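Local coordinates for 1-carboxybiuret hydrolase subunit AtzE (Pseudomonas sp., PDB 6C62), which hydrolyses 1-carboxybiuret to urea-1,3-dicarboxylate and ammonia, a step in the bacterial degradation of the herbicide atrazine, at residues F123-T128 with V329-S334; D170-I175 with V303-E308. All coordinates share one frame; numbering follows the deposited sequence.

Contact 1 of 2, residues F123-T128 with V329-S334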
ATOM      1  N   PHE A 123      14.654  13.882 -12.232  1.00 11.49           N
ATOM      2  CA  PHE A 123      13.786  12.886 -11.657  1.00 11.80           C
ATOM      3  C   PHE A 123      13.037  13.365 -10.447  1.00 12.02           C
ATOM      4  O   PHE A 123      12.555  12.563  -9.657  1.00 12.51           O
ATOM      5  CB  PHE A 123      14.542  11.536 -11.416  1.00 12.36           C
ATOM      6  CG  PHE A 123      14.932  10.807 -12.677  1.00 11.73           C
ATOM      7  CD1 PHE A 123      14.083  10.696 -13.745  1.00 12.01           C
ATOM      8  CD2 PHE A 123      16.180  10.200 -12.792  1.00 12.22           C
ATOM      9  CE1 PHE A 123      14.467   9.983 -14.886  1.00 11.72           C
ATOM     10  CE2 PHE A 123      16.549   9.497 -13.898  1.00 11.90           C
ATOM     11  CZ  PHE A 123      15.688   9.384 -14.962  1.00 10.96           C
ATOM     12  N   ALA A 124      12.933  14.695 -10.317  1.00 12.68           N
ATOM     13  CA  ALA A 124      12.172  15.373  -9.284  1.00 13.42           C
ATOM     14  C   ALA A 124      12.802  15.303  -7.891  1.00 15.08           C
ATOM     15  O   ALA A 124      12.155  15.739  -6.973  1.00 18.12           O
ATOM     16  CB  ALA A 124      10.730  14.861  -9.237  1.00 13.31           C
ATOM     17  N   TYR A 125      14.026  14.824  -7.715  1.00 15.35           N
ATOM     18  CA  TYR A 125      14.626  14.715  -6.366  1.00 16.42           C
ATOM     19  C   TYR A 125      15.520  15.916  -6.067  1.00 16.71           C
ATOM     20  O   TYR A 125      16.704  15.925  -6.420  1.00 17.52           O
ATOM     21  CB  TYR A 125      15.448  13.427  -6.236  1.00 15.94           C
ATOM     22  CG  TYR A 125      15.676  12.868  -4.811  1.00 15.00           C
ATOM     23  CD1 TYR A 125      15.087  13.427  -3.670  1.00 15.06           C
ATOM     24  CD2 TYR A 125      16.435  11.717  -4.629  1.00 15.39           C
ATOM     25  CE1 TYR A 125      15.290  12.891  -2.417  1.00 14.24           C
ATOM     26  CE2 TYR A 125      16.591  11.124  -3.344  1.00 15.47           C
ATOM     27  CZ  TYR A 125      16.013  11.724  -2.244  1.00 15.01           C
ATOM     28  OH  TYR A 125      16.208  11.208  -0.967  1.00 17.75           O
ATOM     29  N   GLY A 126      14.958  16.945  -5.484  1.00 18.78           N
ATOM     30  CA  GLY A 126      15.724  18.192  -5.180  1.00 18.12           C
ATOM     31  C   GLY A 126      14.811  19.369  -4.990  1.00 19.81           C
ATOM     32  O   GLY A 126      13.674  19.343  -5.484  1.00 23.93           O
ATOM     33  N   PHE A 127      15.250  20.374  -4.238  1.00 16.14           N
ATOM     34  CA  PHE A 127      14.462  21.587  -4.031  1.00 15.09           C
ATOM     35  C   PHE A 127      15.062  22.851  -4.587  1.00 15.42           C
ATOM     36  O   PHE A 127      14.648  23.937  -4.184  1.00 15.71           O
ATOM     37  CB  PHE A 127      14.279  21.782  -2.546  1.00 14.60           C
ATOM     38  CG  PHE A 127      13.364  20.782  -1.920  1.00 13.62           C
ATOM     39  CD1 PHE A 127      12.054  20.669  -2.360  1.00 13.80           C
ATOM     40  CD2 PHE A 127      13.786  20.005  -0.879  1.00 13.69           C
ATOM     41  CE1 PHE A 127      11.202  19.722  -1.798  1.00 14.74           C
ATOM     42  CE2 PHE A 127      12.915  19.087  -0.253  1.00 14.72           C
ATOM     43  CZ  PHE A 127      11.636  18.951  -0.740  1.00 14.86           C
ATOM     44  N   THR A 128      16.013  22.753  -5.512  1.00 16.66           N
ATOM     45  CA  THR A 128      16.712  23.965  -6.007  1.00 15.89           C
ATOM     46  C   THR A 128      16.814  24.160  -7.526  1.00 18.13           C
ATOM     47  O   THR A 128      17.205  25.231  -7.963  1.00 17.51           O
ATOM     48  CB  THR A 128      18.124  23.968  -5.446  1.00 16.68           C
ATOM     49  OG1 THR A 128      18.874  22.875  -6.016  1.00 16.83           O
ATOM     50  CG2 THR A 128      18.093  23.879  -3.864  1.00 17.52           C
ATOM     51  N   VAL A 329      22.475  11.422  -7.319  1.00 14.56           N
ATOM     52  CA  VAL A 329      22.604   9.996  -7.530  1.00 14.18           C
ATOM     53  C   VAL A 329      22.952   9.223  -6.234  1.00 13.81           C
ATOM     54  O   VAL A 329      22.456   8.116  -6.029  1.00 11.05           O
ATOM     55  CB  VAL A 329      23.602   9.672  -8.635  1.00 14.01           C
ATOM     56  CG1 VAL A 329      25.024   9.966  -8.198  1.00 14.42           C
ATOM     57  CG2 VAL A 329      23.435   8.254  -9.071  1.00 14.41           C
ATOM     58  N   ASP A 330      23.788   9.814  -5.371  1.00 13.22           N
ATOM     59  CA  ASP A 330      24.145   9.171  -4.112  1.00 14.66           C
ATOM     60  C   ASP A 330      22.990   9.135  -3.118  1.00 14.40           C
ATOM     61  O   ASP A 330      22.921   8.210  -2.287  1.00 12.22           O
ATOM     62  CB  ASP A 330      25.382   9.765  -3.469  1.00 16.61           C
ATOM     63  CG  ASP A 330      26.590   9.782  -4.465  1.00 19.28           C
ATOM     64  OD1 ASP A 330      26.680   8.761  -5.209  1.00 22.01           O
ATOM     65  OD2 ASP A 330      27.344  10.824  -4.538  1.00 23.10           O
ATOM     66  N   ARG A 331      22.036  10.054  -3.281  1.00 12.32           N
ATOM     67  CA  ARG A 331      20.828  10.032  -2.478  1.00 12.81           C
ATOM     68  C   ARG A 331      19.886   8.942  -2.951  1.00 12.66           C
ATOM     69  O   ARG A 331      19.249   8.310  -2.141  1.00 11.05           O
ATOM     70  CB  ARG A 331      20.135  11.398  -2.526  1.00 14.41           C
ATOM     71  CG  ARG A 331      21.101  12.544  -2.102  1.00 16.97           C
ATOM     72  CD  ARG A 331      20.391  13.861  -1.930  1.00 17.99           C
ATOM     73  NE  ARG A 331      19.339  13.744  -0.896  1.00 19.30           N
ATOM     74  CZ  ARG A 331      18.300  14.562  -0.775  1.00 19.89           C
ATOM     75  NH1 ARG A 331      18.109  15.516  -1.690  1.00 20.16           N
ATOM     76  NH2 ARG A 331      17.440  14.399   0.222  1.00 19.30           N
ATOM     77  N   PHE A 332      19.789   8.739  -4.255  1.00 12.01           N
ATOM     78  CA  PHE A 332      19.027   7.627  -4.792  1.00 12.86           C
ATOM     79  C   PHE A 332      19.617   6.300  -4.341  1.00 12.02           C
ATOM     80  O   PHE A 332      18.869   5.393  -3.920  1.00 10.76           O
ATOM     81  CB  PHE A 332      18.932   7.668  -6.357  1.00 15.25           C
ATOM     82  CG  PHE A 332      17.896   8.596  -6.906  1.00 16.02           C
ATOM     83  CD1 PHE A 332      16.564   8.470  -6.584  1.00 19.39           C
ATOM     84  CD2 PHE A 332      18.252   9.569  -7.777  1.00 19.20           C
ATOM     85  CE1 PHE A 332      15.599   9.314  -7.146  1.00 20.12           C
ATOM     86  CE2 PHE A 332      17.315  10.463  -8.305  1.00 20.31           C
ATOM     87  CZ  PHE A 332      15.983  10.318  -8.007  1.00 20.97           C
ATOM     88  N   ILE A 333      20.951   6.185  -4.406  1.00 10.81           N
ATOM     89  CA  ILE A 333      21.600   4.946  -4.002  1.00 11.01           C
ATOM     90  C   ILE A 333      21.351   4.696  -2.493  1.00 10.48           C
ATOM     91  O   ILE A 333      20.985   3.589  -2.117  1.00 10.86           O
ATOM     92  CB  ILE A 333      23.085   4.931  -4.339  1.00  9.81           C
ATOM     93  CG1 ILE A 333      23.310   4.761  -5.819  1.00 10.37           C
ATOM     94  CG2 ILE A 333      23.798   3.813  -3.628  1.00 10.10           C
ATOM     95  CD1 ILE A 333      24.750   5.086  -6.287  1.00 10.12           C
ATOM     96  N   SER A 334      21.547   5.697  -1.657  1.00 10.54           N
ATOM     97  CA  SER A 334      21.212   5.570  -0.249  1.00 11.39           C
ATOM     98  C   SER A 334      19.824   5.054  -0.024  1.00 11.54           C
ATOM     99  O   SER A 334      19.602   4.129   0.781  1.00 11.30           O
ATOM    100  CB  SER A 334      21.324   6.952   0.451  1.00 12.38           C
ATOM    101  OG  SER A 334      21.143   6.780   1.858  1.00 13.38           O
TER
HETATM  102  O   HOH W   1      18.220   9.583   0.056  1.00 10.24           O

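Contact 2 of 2, residues D170-I175 with V303-E308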
ATOM      1  N   ASP A 170       4.592  18.196  -6.845  1.00 10.67           N
ATOM      2  CA  ASP A 170       4.906  18.392  -5.443  1.00 10.56           C
ATOM      3  C   ASP A 170       4.768  17.058  -4.690  1.00 11.11           C
ATOM      4  O   ASP A 170       3.668  16.521  -4.524  1.00 10.55           O
ATOM      5  CB  ASP A 170       3.965  19.492  -4.840  1.00  9.61           C
ATOM      6  CG  ASP A 170       4.413  19.955  -3.425  1.00  9.23           C
ATOM      7  OD1 ASP A 170       4.715  19.086  -2.588  1.00  9.14           O
ATOM      8  OD2 ASP A 170       4.434  21.188  -3.151  1.00  9.08           O
ATOM      9  N   THR A 171       5.894  16.523  -4.251  1.00 11.62           N
ATOM     10  CA  THR A 171       5.898  15.321  -3.472  1.00 12.45           C
ATOM     11  C   THR A 171       6.114  15.679  -2.015  1.00 13.14           C
ATOM     12  O   THR A 171       5.268  15.342  -1.166  1.00 14.04           O
ATOM     13  CB  THR A 171       6.983  14.379  -4.015  1.00 13.83           C
ATOM     14  OG1 THR A 171       6.693  14.122  -5.364  1.00 15.02           O
ATOM     15  CG2 THR A 171       6.970  13.041  -3.296  1.00 13.20           C
ATOM     16  N   ASN A 172       7.198  16.390  -1.748  1.00 12.00           N
ATOM     17  CA  ASN A 172       7.574  16.849  -0.419  1.00 11.72           C
ATOM     18  C   ASN A 172       7.754  18.371  -0.358  1.00 11.14           C
ATOM     19  O   ASN A 172       8.320  18.884   0.614  1.00 11.10           O
ATOM     20  CB  ASN A 172       8.891  16.191  -0.068  1.00 13.36           C
ATOM     21  CG  ASN A 172       8.765  14.662   0.046  1.00 14.15           C
ATOM     22  OD1 ASN A 172       7.941  14.162   0.818  1.00 15.00           O
ATOM     23  ND2 ASN A 172       9.578  13.926  -0.741  1.00 15.39           N
ATOM     24  N   GLY A 173       7.290  19.082  -1.377  1.00 10.43           N
ATOM     25  CA  GLY A 173       7.402  20.534  -1.435  1.00 10.46           C
ATOM     26  C   GLY A 173       7.588  21.175  -2.776  1.00 10.61           C
ATOM     27  O   GLY A 173       7.619  22.389  -2.861  1.00 13.26           O
ATOM     28  N   SER A 174       7.675  20.432  -3.827  1.00 10.15           N
ATOM     29  CA  SER A 174       8.170  20.954  -5.087  1.00 10.73           C
ATOM     30  C   SER A 174       7.299  21.902  -5.912  1.00 10.69           C
ATOM     31  O   SER A 174       7.766  22.364  -6.959  1.00 11.11           O
ATOM     32  CB  SER A 174       8.660  19.773  -5.947  1.00 11.42           C
ATOM     33  OG  SER A 174       9.909  19.357  -5.411  1.00 13.64           O
ATOM     34  N   ILE A 175       6.071  22.185  -5.472  1.00 10.11           N
ATOM     35  CA  ILE A 175       5.290  23.305  -5.978  1.00 10.76           C
ATOM     36  C   ILE A 175       5.406  24.483  -5.028  1.00 10.55           C
ATOM     37  O   ILE A 175       5.643  25.644  -5.434  1.00 10.74           O
ATOM     38  CB  ILE A 175       3.803  22.941  -6.141  1.00 10.92           C
ATOM     39  CG1 ILE A 175       3.609  22.106  -7.399  1.00 11.51           C
ATOM     40  CG2 ILE A 175       2.892  24.186  -6.215  1.00 11.94           C
ATOM     41  CD1 ILE A 175       2.228  21.429  -7.504  1.00 12.82           C
ATOM     42  N   VAL A 303      11.882   8.840   4.371  1.00  9.64           N
ATOM     43  CA  VAL A 303      12.174   7.422   4.228  1.00  9.03           C
ATOM     44  C   VAL A 303      11.479   6.800   3.043  1.00  8.30           C
ATOM     45  O   VAL A 303      12.128   6.117   2.254  1.00  8.29           O
ATOM     46  CB  VAL A 303      11.885   6.674   5.583  1.00 10.14           C
ATOM     47  CG1 VAL A 303      11.866   5.179   5.384  1.00 10.12           C
ATOM     48  CG2 VAL A 303      12.962   7.011   6.613  1.00 10.61           C
ATOM     49  N   ILE A 304      10.204   7.019   2.912  1.00  7.70           N
ATOM     50  CA  ILE A 304       9.411   6.461   1.812  1.00  7.86           C
ATOM     51  C   ILE A 304       9.863   7.022   0.464  1.00  8.26           C
ATOM     52  O   ILE A 304       9.949   6.335  -0.487  1.00  7.18           O
ATOM     53  CB  ILE A 304       7.921   6.740   2.072  1.00  7.51           C
ATOM     54  CG1 ILE A 304       7.466   5.784   3.187  1.00  8.05           C
ATOM     55  CG2 ILE A 304       7.034   6.541   0.849  1.00  7.47           C
ATOM     56  CD1 ILE A 304       6.138   6.155   3.842  1.00  8.37           C
ATOM     57  N   THR A 305      10.161   8.299   0.441  1.00  8.30           N
ATOM     58  CA  THR A 305      10.598   9.001  -0.769  1.00  8.82           C
ATOM     59  C   THR A 305      11.883   8.382  -1.293  1.00  8.87           C
ATOM     60  O   THR A 305      11.979   8.084  -2.470  1.00  9.38           O
ATOM     61  CB  THR A 305      10.792  10.502  -0.491  1.00  8.56           C
ATOM     62  OG1 THR A 305       9.486  11.103  -0.303  1.00  9.55           O
ATOM     63  CG2 THR A 305      11.524  11.171  -1.613  1.00  9.17           C
ATOM     64  N   ALA A 306      12.869   8.245  -0.415  1.00  8.90           N
ATOM     65  CA  ALA A 306      14.169   7.773  -0.853  1.00  8.81           C
ATOM     66  C   ALA A 306      14.102   6.331  -1.376  1.00  8.65           C
ATOM     67  O   ALA A 306      14.716   6.013  -2.345  1.00  7.78           O
ATOM     68  CB  ALA A 306      15.180   7.876   0.275  1.00  8.62           C
ATOM     69  N   SER A 307      13.403   5.452  -0.660  1.00  9.08           N
ATOM     70  CA  SER A 307      13.310   4.072  -1.124  1.00 10.33           C
ATOM     71  C   SER A 307      12.460   3.920  -2.406  1.00  9.74           C
ATOM     72  O   SER A 307      12.885   3.186  -3.316  1.00  9.43           O
ATOM     73  CB  SER A 307      12.794   3.186  -0.008  1.00 11.38           C
ATOM     74  OG  SER A 307      13.866   3.018   0.901  1.00 12.74           O
ATOM     75  N   GLU A 308      11.286   4.531  -2.439  1.00  8.82           N
ATOM     76  CA  GLU A 308      10.429   4.370  -3.599  1.00 10.37           C
ATOM     77  C   GLU A 308      11.081   5.073  -4.835  1.00 10.87           C
ATOM     78  O   GLU A 308      11.096   4.507  -5.882  1.00  9.61           O
ATOM     79  CB  GLU A 308       9.033   4.951  -3.384  1.00 11.44           C
ATOM     80  CG  GLU A 308       8.132   4.113  -2.546  1.00 12.35           C
ATOM     81  CD  GLU A 308       6.635   4.539  -2.495  1.00 13.94           C
ATOM     82  OE1 GLU A 308       6.110   5.223  -3.403  1.00 14.88           O
ATOM     83  OE2 GLU A 308       5.924   4.113  -1.508  1.00 14.47           O
TER

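Contact 1 of 2, residues F123-T128 with V329-S334
Tyr-125 carries this contact, with its ring set between Arg-331 and Phe-332 of helix 329-336. Its CG lies anti to the backbone N (chi1 -157°), which swings the ring out from the loop to the helix. The guanidinium of Arg-331 lies over one face of the phenol. The two planes are 30° apart, so the stack is tilted. The cation-pi contact is off-centre: CZ of Arg-331 sits 4.3 Å from the centroid of the Tyr-125 ring. The group is displaced toward the CE1 and hydroxyl side, and NH2 of Arg-331 comes within 3.7 Å of CE1 of Tyr-125. A bend at chi3 turns the arginine chain back over the ring. CB of the same arginine packs against CE2 of Tyr-125 at 3.6 Å.

Phe-332 meets the tyrosine differently. Tyr-125 turns an edge to its face, and the centroids are 5.0 Å apart with planes at 57°. The leading atom is CD2 of Tyr-125, 3.6 Å from CE1 of Phe-332 and offset toward the rim. CB of Phe-123 adds an apolar touch to CZ of Phe-332 at 3.9 Å. No direct hydrogen bond joins the segments. One water bridges instead: it donates to O of Arg-331 at 2.7 Å and also hydrogen-bonds OH of Tyr-125. This ties the phenol end to the helix backbone.

The aromatic group extends to His-313, whose ring meets those of both Phe-123 and Phe-332, and to Phe-202, which meets Tyr-125. The 123-128 loop joins strands 113-118 and 130-131. Helix 294-312 touches Tyr-125 through Ala-306 and Arg-331 through Phe-302, while Pro-395 of helix 393-396 also packs on the arginine.

Contact 2 of 2, residues D170-I175 with V303-E308
The carboxamide of Asn-172 meets Thr-305 in its own plane: OG1 of Thr-305 lies only 5° out of it. ND2 of Asn-172 donates to this oxygen at 2.9 Å, and the N-H...O angle of 169° makes the bond nearly straight. The methyl CG2 of Thr-305 stands 3.5 Å from the same ND2. The two side chains approach head-on. On the helix, a chi1 of -71° sets OG1 of Thr-305 on the side away from its own carbonyl carbon, next to the backbone N. That leaves the hydroxyl within reach of both the amide and O of Ala-301, one turn earlier, to which it is also hydrogen-bonded. Thr-171 CG2 makes a looser approach to OG1 of Thr-305, at 4.4 Å.

The other flat group is the carboxylate of Asp-170, which braces the loop from within. N of Ile-175 meets OD2 of Asp-170 at 3.0 Å, from above the carboxylate plane. N of Gly-173 makes a weak bond to OD1. OD2 also forms a salt bridge with Arg-176. The loop therefore curls round the aspartate and carries Ser-174, probably the acyl-ester nucleophile of the Ser-Ser-Lys triad of the amidase signature family. OG of Ser-174 is hydrogen-bonded to N of Ser-150, which by similarity belongs to the charge relay.

The chemistry is small, polar and buried. OG1 of Thr-305 accepts from ND2 of Asn-172 and donates to O of Ala-301, so this hydroxyl has both an incoming and an outgoing bond. The first limits rotation of the Asn-172 amide, two residues before the probable nucleophile.

In the fold
Both segments of contact 2 fall, along the chain, between those of contact 1, and the two centres lie 10 Å apart. Each contact joins a loop to a helix, but the loops and helices differ. Contact 2 is wholly buried, nearer the chain centre, and rests on one direct polar bond. Contact 1 is only partly buried, covers more area, and relies on aromatic and cation-pi packing with a bridging water. Both helices also meet other chains of the assembly; at contact 1 Asp-330 forms a salt bridge with a basic side chain of another protein. The contacts touch through Phe-127 on Asn-172 and Tyr-125 on Ala-306. Loop 170-175 carries the probable nucleophile, Ser-174, and loop 123-128 lies against it.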